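Local coordinates for protein transcriptional repressor PadR (Bacillus cereus, PDB 6JYI) that probably binds DNA as a dimeric PadR-like transcription factor, repressing transcription through a winged helix-turn-helix domain, at residues A[10-15]-A[29-34]; A[137-142]-A[152-157]. All coordinates share one frame; numbering follows the deposited sequence.

The two contacts follow each other in series along the chain: contact 1 pairs helix 8-19 with helix 24-35 in the winged helix-turn-helix domain, and contact 2 pairs the end of helix 114-142 with the early part of helix 148-175. Their centres lie about 13 Å apart, and segment 29-34 bridges them. D33 OD2 meets W142 NE1 at 2.8 Å in a probable hydrogen bond, while I29 and V30 pack on the indole of W142. Both contacts also touch the second subunit. The pair thus illustrates how the probable DNA-binding domain of a PadR-like regulator is tied directly to its C-terminal helices and to the dimer.

Contact 1 (A[10-15]-A[29-34])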
loop_
_atom_site.group_PDB
_atom_site.type_symbol
_atom_site.label_atom_id
_atom_site.label_comp_id
_atom_site.label_asym_id
_atom_site.label_seq_id
_atom_site.Cartn_x
_atom_site.Cartn_y
_atom_site.Cartn_z
ATOM N N ARG A 10 15.972 1.060 2.783
ATOM C CA ARG A 10 17.150 1.023 3.645
ATOM C C ARG A 10 16.805 1.540 5.072
ATOM O O ARG A 10 17.285 1.022 6.077
ATOM C CB ARG A 10 18.244 1.885 3.054
ATOM C CG ARG A 10 18.763 1.423 1.714
ATOM C CD ARG A 10 19.424 2.576 0.967
ATOM N NE ARG A 10 20.534 3.207 1.711
ATOM C CZ ARG A 10 21.829 2.991 1.491
ATOM N NH1 ARG A 10 22.227 2.127 0.561
ATOM N NH2 ARG A 10 22.747 3.641 2.210
ATOM N N ASP A 11 15.948 2.536 5.138
ATOM C CA ASP A 11 15.561 3.123 6.459
ATOM C C ASP A 11 14.653 2.265 7.274
ATOM O O ASP A 11 14.656 2.385 8.500
ATOM C CB ASP A 11 14.961 4.497 6.261
ATOM C CG ASP A 11 15.839 5.335 5.456
ATOM O OD1 ASP A 11 16.967 5.537 5.913
ATOM O OD2 ASP A 11 15.452 5.767 4.345
ATOM N N VAL A 12 13.908 1.362 6.627
ATOM C CA VAL A 12 13.179 0.364 7.378
ATOM C C VAL A 12 14.164 -0.472 8.203
ATOM O O VAL A 12 13.968 -0.671 9.415
ATOM C CB VAL A 12 12.334 -0.602 6.491
ATOM C CG1 VAL A 12 11.709 -1.660 7.351
ATOM C CG2 VAL A 12 11.253 0.138 5.650
ATOM N N VAL A 13 15.226 -0.938 7.545
ATOM C CA VAL A 13 16.249 -1.747 8.197
ATOM C C VAL A 13 17.007 -0.945 9.226
ATOM O O VAL A 13 17.161 -1.388 10.352
ATOM C CB VAL A 13 17.218 -2.371 7.159
ATOM C CG1 VAL A 13 18.387 -3.058 7.855
ATOM C CG2 VAL A 13 16.421 -3.349 6.250
ATOM N N LEU A 14 17.459 0.259 8.869
ATOM C CA LEU A 14 18.200 1.101 9.844
ATOM C C LEU A 14 17.363 1.428 11.034
ATOM O O LEU A 14 17.831 1.347 12.201
ATOM C CB LEU A 14 18.722 2.387 9.191
ATOM C CG LEU A 14 19.786 2.124 8.118
ATOM C CD1 LEU A 14 20.083 3.411 7.267
ATOM C CD2 LEU A 14 21.082 1.651 8.774
ATOM N N GLY A 15 16.105 1.791 10.795
ATOM C CA GLY A 15 15.233 2.027 11.929
ATOM C C GLY A 15 15.055 0.868 12.864
ATOM O O GLY A 15 15.033 1.038 14.096
ATOM N N ILE A 29 11.498 -11.733 10.439
ATOM C CA ILE A 29 10.226 -12.003 11.114
ATOM C C ILE A 29 9.526 -10.675 11.405
ATOM O O ILE A 29 8.336 -10.574 11.172
ATOM C CB ILE A 29 10.382 -12.858 12.375
ATOM C CG1 ILE A 29 11.195 -14.131 12.073
ATOM C CG2 ILE A 29 8.994 -13.267 12.918
ATOM C CD1 ILE A 29 10.403 -15.329 11.524
ATOM N N VAL A 30 10.249 -9.655 11.870
ATOM C CA VAL A 30 9.600 -8.341 12.124
ATOM C C VAL A 30 8.983 -7.801 10.846
ATOM O O VAL A 30 7.875 -7.277 10.848
ATOM C CB VAL A 30 10.511 -7.247 12.707
ATOM C CG1 VAL A 30 9.596 -6.070 13.194
ATOM C CG2 VAL A 30 11.240 -7.757 13.885
ATOM N N PHE A 31 9.693 -7.976 9.740
ATOM C CA PHE A 31 9.160 -7.600 8.441
ATOM C C PHE A 31 7.852 -8.323 8.103
ATOM O O PHE A 31 6.887 -7.692 7.661
ATOM C CB PHE A 31 10.157 -7.885 7.327
ATOM C CG PHE A 31 10.766 -6.665 6.729
ATOM C CD1 PHE A 31 10.162 -6.054 5.662
ATOM C CD2 PHE A 31 11.920 -6.121 7.254
ATOM C CE1 PHE A 31 10.666 -4.943 5.094
ATOM C CE2 PHE A 31 12.474 -4.975 6.683
ATOM C CZ PHE A 31 11.838 -4.387 5.583
ATOM N N GLU A 32 7.815 -9.630 8.291
ATOM C CA GLU A 32 6.628 -10.382 7.933
ATOM C C GLU A 32 5.477 -10.077 8.878
ATOM O O GLU A 32 4.311 -10.112 8.468
ATOM C CB GLU A 32 6.851 -11.887 8.020
ATOM C CG GLU A 32 7.970 -12.458 7.208
ATOM C CD GLU A 32 8.248 -13.924 7.592
ATOM O OE1 GLU A 32 7.707 -14.405 8.626
ATOM O OE2 GLU A 32 9.019 -14.587 6.862
ATOM N N ASP A 33 5.805 -9.848 10.145
ATOM C CA ASP A 33 4.794 -9.700 11.188
ATOM C C ASP A 33 4.139 -8.313 11.178
ATOM O O ASP A 33 2.930 -8.192 11.405
ATOM C CB ASP A 33 5.427 -9.905 12.584
ATOM C CG ASP A 33 5.645 -11.379 12.953
ATOM O OD1 ASP A 33 5.196 -12.319 12.235
ATOM O OD2 ASP A 33 6.285 -11.578 14.016
ATOM N N VAL A 34 4.958 -7.280 10.958
ATOM C CA VAL A 34 4.595 -5.886 11.172
ATOM C C VAL A 34 4.642 -5.113 9.853
ATOM O O VAL A 34 3.621 -4.565 9.421
ATOM C CB VAL A 34 5.570 -5.219 12.172
ATOM C CG1 VAL A 34 5.396 -3.734 12.195
ATOM C CG2 VAL A 34 5.429 -5.824 13.566
#
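F31 reaches across from helix 24-35 to V12 and V13 of helix 8-19, its ring packing on both valines between two helices of the winged helix-turn-helix domain found in PadR-like regulators. The backbones stay well separated, with the CA atoms of V12 and F31 9.0 Å apart, and the phenyl ring spans the interval. The side chains of V12 and F31 meet at a slant, the far end of the ring leading. V12 points its CB at the opposing helix and turns CG1 anti to its backbone N (chi1 176°), a setting that brings this methyl against the ring, with CG1 3.5 Å from F31 CE2. V13 is turned less directly to the partner helix and adds a looser touch, its CG2 4.3 Å from F31 CE2. No hydrogen bond joins the two segments, and the contact is wholly apolar.

Other parts of the fold complete the surroundings. I46 of helix 46-55 packs on F31 and L50 of the same helix on V13, so the three N-terminal helices share one hydrophobic core, while M104 of the second subunit packs on V12. The chi1 of F31, -109°, lies away from the staggered values, which suggests some strain; from this setting the ring meets the valine closely, F31 CZ standing only 3.3 Å from V12 CG1.

Contact 2 (A[137-142]-A[152-157]); sequences LKYEKW and ISLDVG
Y139 faces S153 and L154 across two helices joined by a short connection, and its ring serves both partners at once, through a polar edge and an apolar face. The polar part is a single hydrogen bond between Y139 OH and S153 OG, 2.8 Å long, in which either hydroxyl may be the donor. The serine oxygen lies at the edge of the tyrosine ring, in its plane. S153 places OG between its backbone N and carbonyl carbon (chi1 63°), from where the same oxygen also hydrogen-bonds to the carbonyl O of E150 one turn earlier.

The apolar part is a CH-pi contact. L154 CB sits over the face of the Y139 ring, 3.8 Å from its centroid and 13° off the ring normal, almost directly above the centre. On the same face, the leucine CD1 lies over the CD1 edge of the ring, 3.8 Å from Y139 CD1, whereas L154 CD2 lies toward the CB end, 4.1 Å from Y139 CG and equally far from Y139 CB. The two side chains run past each other in opposite directions, which spreads leucine carbons along the ring.

F38 and I146 pack on Y139 from nearby loops, and Y107 of the second subunit packs on S153. This is a helical hairpin, in which helix 148-175 folds back after helix 114-142, within the C-terminal dimerisation region expected of PadR-like proteins. Chemically, the hydroxyl bond and the leucine cover together should restrain the rotation of a buried tyrosine ring, and the serine provides its phenolic oxygen with a polar partner inside an otherwise largely apolar interface.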
loop_
_atom_site.group_PDB
_atom_site.type_symbol
_atom_site.label_atom_id
_atom_site.label_comp_id
_atom_site.label_asym_id
_atom_site.label_seq_id
_atom_site.Cartn_x
_atom_site.Cartn_y
_atom_site.Cartn_z
ATOM N N LEU A 137 -1.237 -9.084 18.479
ATOM C CA LEU A 137 -0.324 -10.005 19.159
ATOM C C LEU A 137 1.149 -9.813 18.723
ATOM O O LEU A 137 2.084 -9.851 19.540
ATOM C CB LEU A 137 -0.781 -11.425 18.900
ATOM C CG LEU A 137 -1.857 -11.973 19.866
ATOM C CD1 LEU A 137 -2.026 -13.455 19.610
ATOM C CD2 LEU A 137 -1.522 -11.713 21.342
ATOM N N LYS A 138 1.348 -9.560 17.440
ATOM C CA LYS A 138 2.699 -9.297 16.939
ATOM C C LYS A 138 3.318 -8.002 17.486
ATOM O O LYS A 138 4.511 -7.957 17.717
ATOM C CB LYS A 138 2.685 -9.299 15.422
ATOM C CG LYS A 138 2.244 -10.641 14.816
ATOM C CD LYS A 138 2.974 -11.814 15.418
ATOM C CE LYS A 138 2.800 -13.076 14.599
ATOM N NZ LYS A 138 3.249 -14.224 15.396
ATOM N N TYR A 139 2.525 -6.956 17.708
ATOM C CA TYR A 139 3.077 -5.723 18.315
ATOM C C TYR A 139 3.494 -5.953 19.771
ATOM O O TYR A 139 4.478 -5.408 20.222
ATOM C CB TYR A 139 2.090 -4.554 18.216
ATOM C CG TYR A 139 2.212 -3.706 16.982
ATOM C CD1 TYR A 139 1.873 -4.204 15.735
ATOM C CD2 TYR A 139 2.650 -2.397 17.061
ATOM C CE1 TYR A 139 1.936 -3.406 14.607
ATOM C CE2 TYR A 139 2.743 -1.594 15.926
ATOM C CZ TYR A 139 2.378 -2.107 14.708
ATOM O OH TYR A 139 2.461 -1.320 13.588
ATOM N N GLU A 140 2.772 -6.801 20.501
ATOM C CA GLU A 140 3.163 -7.144 21.870
ATOM C C GLU A 140 4.463 -7.967 21.926
ATOM O O GLU A 140 5.199 -7.882 22.907
ATOM C CB GLU A 140 2.015 -7.882 22.585
ATOM C CG GLU A 140 0.745 -7.006 22.703
ATOM C CD GLU A 140 -0.454 -7.721 23.347
ATOM O OE1 GLU A 140 -0.507 -8.979 23.382
ATOM O OE2 GLU A 140 -1.366 -6.980 23.802
ATOM N N LYS A 141 4.717 -8.778 20.898
ATOM C CA LYS A 141 5.966 -9.517 20.748
ATOM C C LYS A 141 7.139 -8.582 20.378
ATOM O O LYS A 141 8.201 -8.625 20.994
ATOM C CB LYS A 141 5.800 -10.608 19.674
ATOM C CG LYS A 141 7.089 -11.402 19.359
ATOM C CD LYS A 141 6.848 -12.530 18.314
ATOM C CE LYS A 141 8.138 -13.318 18.032
ATOM N NZ LYS A 141 8.029 -14.205 16.831
ATOM N N TRP A 142 6.939 -7.724 19.383
ATOM C CA TRP A 142 8.046 -6.893 18.860
ATOM C C TRP A 142 8.267 -5.565 19.566
ATOM O O TRP A 142 9.405 -5.069 19.579
ATOM C CB TRP A 142 7.908 -6.662 17.349
ATOM C CG TRP A 142 8.197 -7.927 16.611
ATOM C CD1 TRP A 142 7.304 -8.690 15.910
ATOM C CD2 TRP A 142 9.458 -8.627 16.551
ATOM N NE1 TRP A 142 7.920 -9.789 15.400
ATOM C CE2 TRP A 142 9.241 -9.795 15.787
ATOM C CE3 TRP A 142 10.736 -8.371 17.046
ATOM C CZ2 TRP A 142 10.266 -10.699 15.492
ATOM C CZ3 TRP A 142 11.760 -9.292 16.769
ATOM C CH2 TRP A 142 11.512 -10.431 15.992
ATOM N N ILE A 152 0.158 4.269 17.416
ATOM C CA ILE A 152 -0.614 4.866 16.294
ATOM C C ILE A 152 -0.544 3.977 15.041
ATOM O O ILE A 152 -1.575 3.735 14.407
ATOM C CB ILE A 152 -0.196 6.322 15.986
ATOM C CG1 ILE A 152 -0.393 7.188 17.226
ATOM C CG2 ILE A 152 -0.975 6.912 14.745
ATOM C CD1 ILE A 152 0.138 8.623 17.110
ATOM N N SER A 153 0.625 3.445 14.706
ATOM C CA SER A 153 0.734 2.595 13.499
ATOM C C SER A 153 -0.182 1.400 13.577
ATOM O O SER A 153 -0.870 1.079 12.614
ATOM C CB SER A 153 2.194 2.164 13.163
ATOM O OG SER A 153 2.791 1.361 14.150
ATOM N N LEU A 154 -0.212 0.739 14.736
ATOM C CA LEU A 154 -1.131 -0.368 14.961
ATOM C C LEU A 154 -2.578 0.039 14.849
ATOM O O LEU A 154 -3.365 -0.605 14.119
ATOM C CB LEU A 154 -0.896 -0.985 16.348
ATOM C CG LEU A 154 -1.827 -2.067 16.860
ATOM C CD1 LEU A 154 -1.829 -3.279 15.904
ATOM C CD2 LEU A 154 -1.441 -2.461 18.332
ATOM N N ASP A 155 -2.960 1.060 15.610
ATOM C CA ASP A 155 -4.383 1.417 15.716
ATOM C C ASP A 155 -4.919 1.970 14.395
ATOM O O ASP A 155 -6.067 1.744 14.055
ATOM C CB ASP A 155 -4.604 2.438 16.805
ATOM C CG ASP A 155 -4.346 1.871 18.190
ATOM O OD1 ASP A 155 -3.984 0.681 18.287
ATOM O OD2 ASP A 155 -4.509 2.626 19.159
ATOM N N VAL A 156 -4.093 2.692 13.657
ATOM C CA VAL A 156 -4.534 3.174 12.342
ATOM C C VAL A 156 -4.771 1.997 11.399
ATOM O O VAL A 156 -5.812 1.913 10.697
ATOM C CB VAL A 156 -3.575 4.233 11.776
ATOM C CG1 VAL A 156 -3.949 4.640 10.349
ATOM C CG2 VAL A 156 -3.604 5.477 12.672
ATOM N N GLY A 157 -3.861 1.031 11.439
ATOM C CA GLY A 157 -3.998 -0.157 10.623
ATOM C C GLY A 157 -5.225 -0.957 10.906
ATOM O O GLY A 157 -5.965 -1.302 9.977
#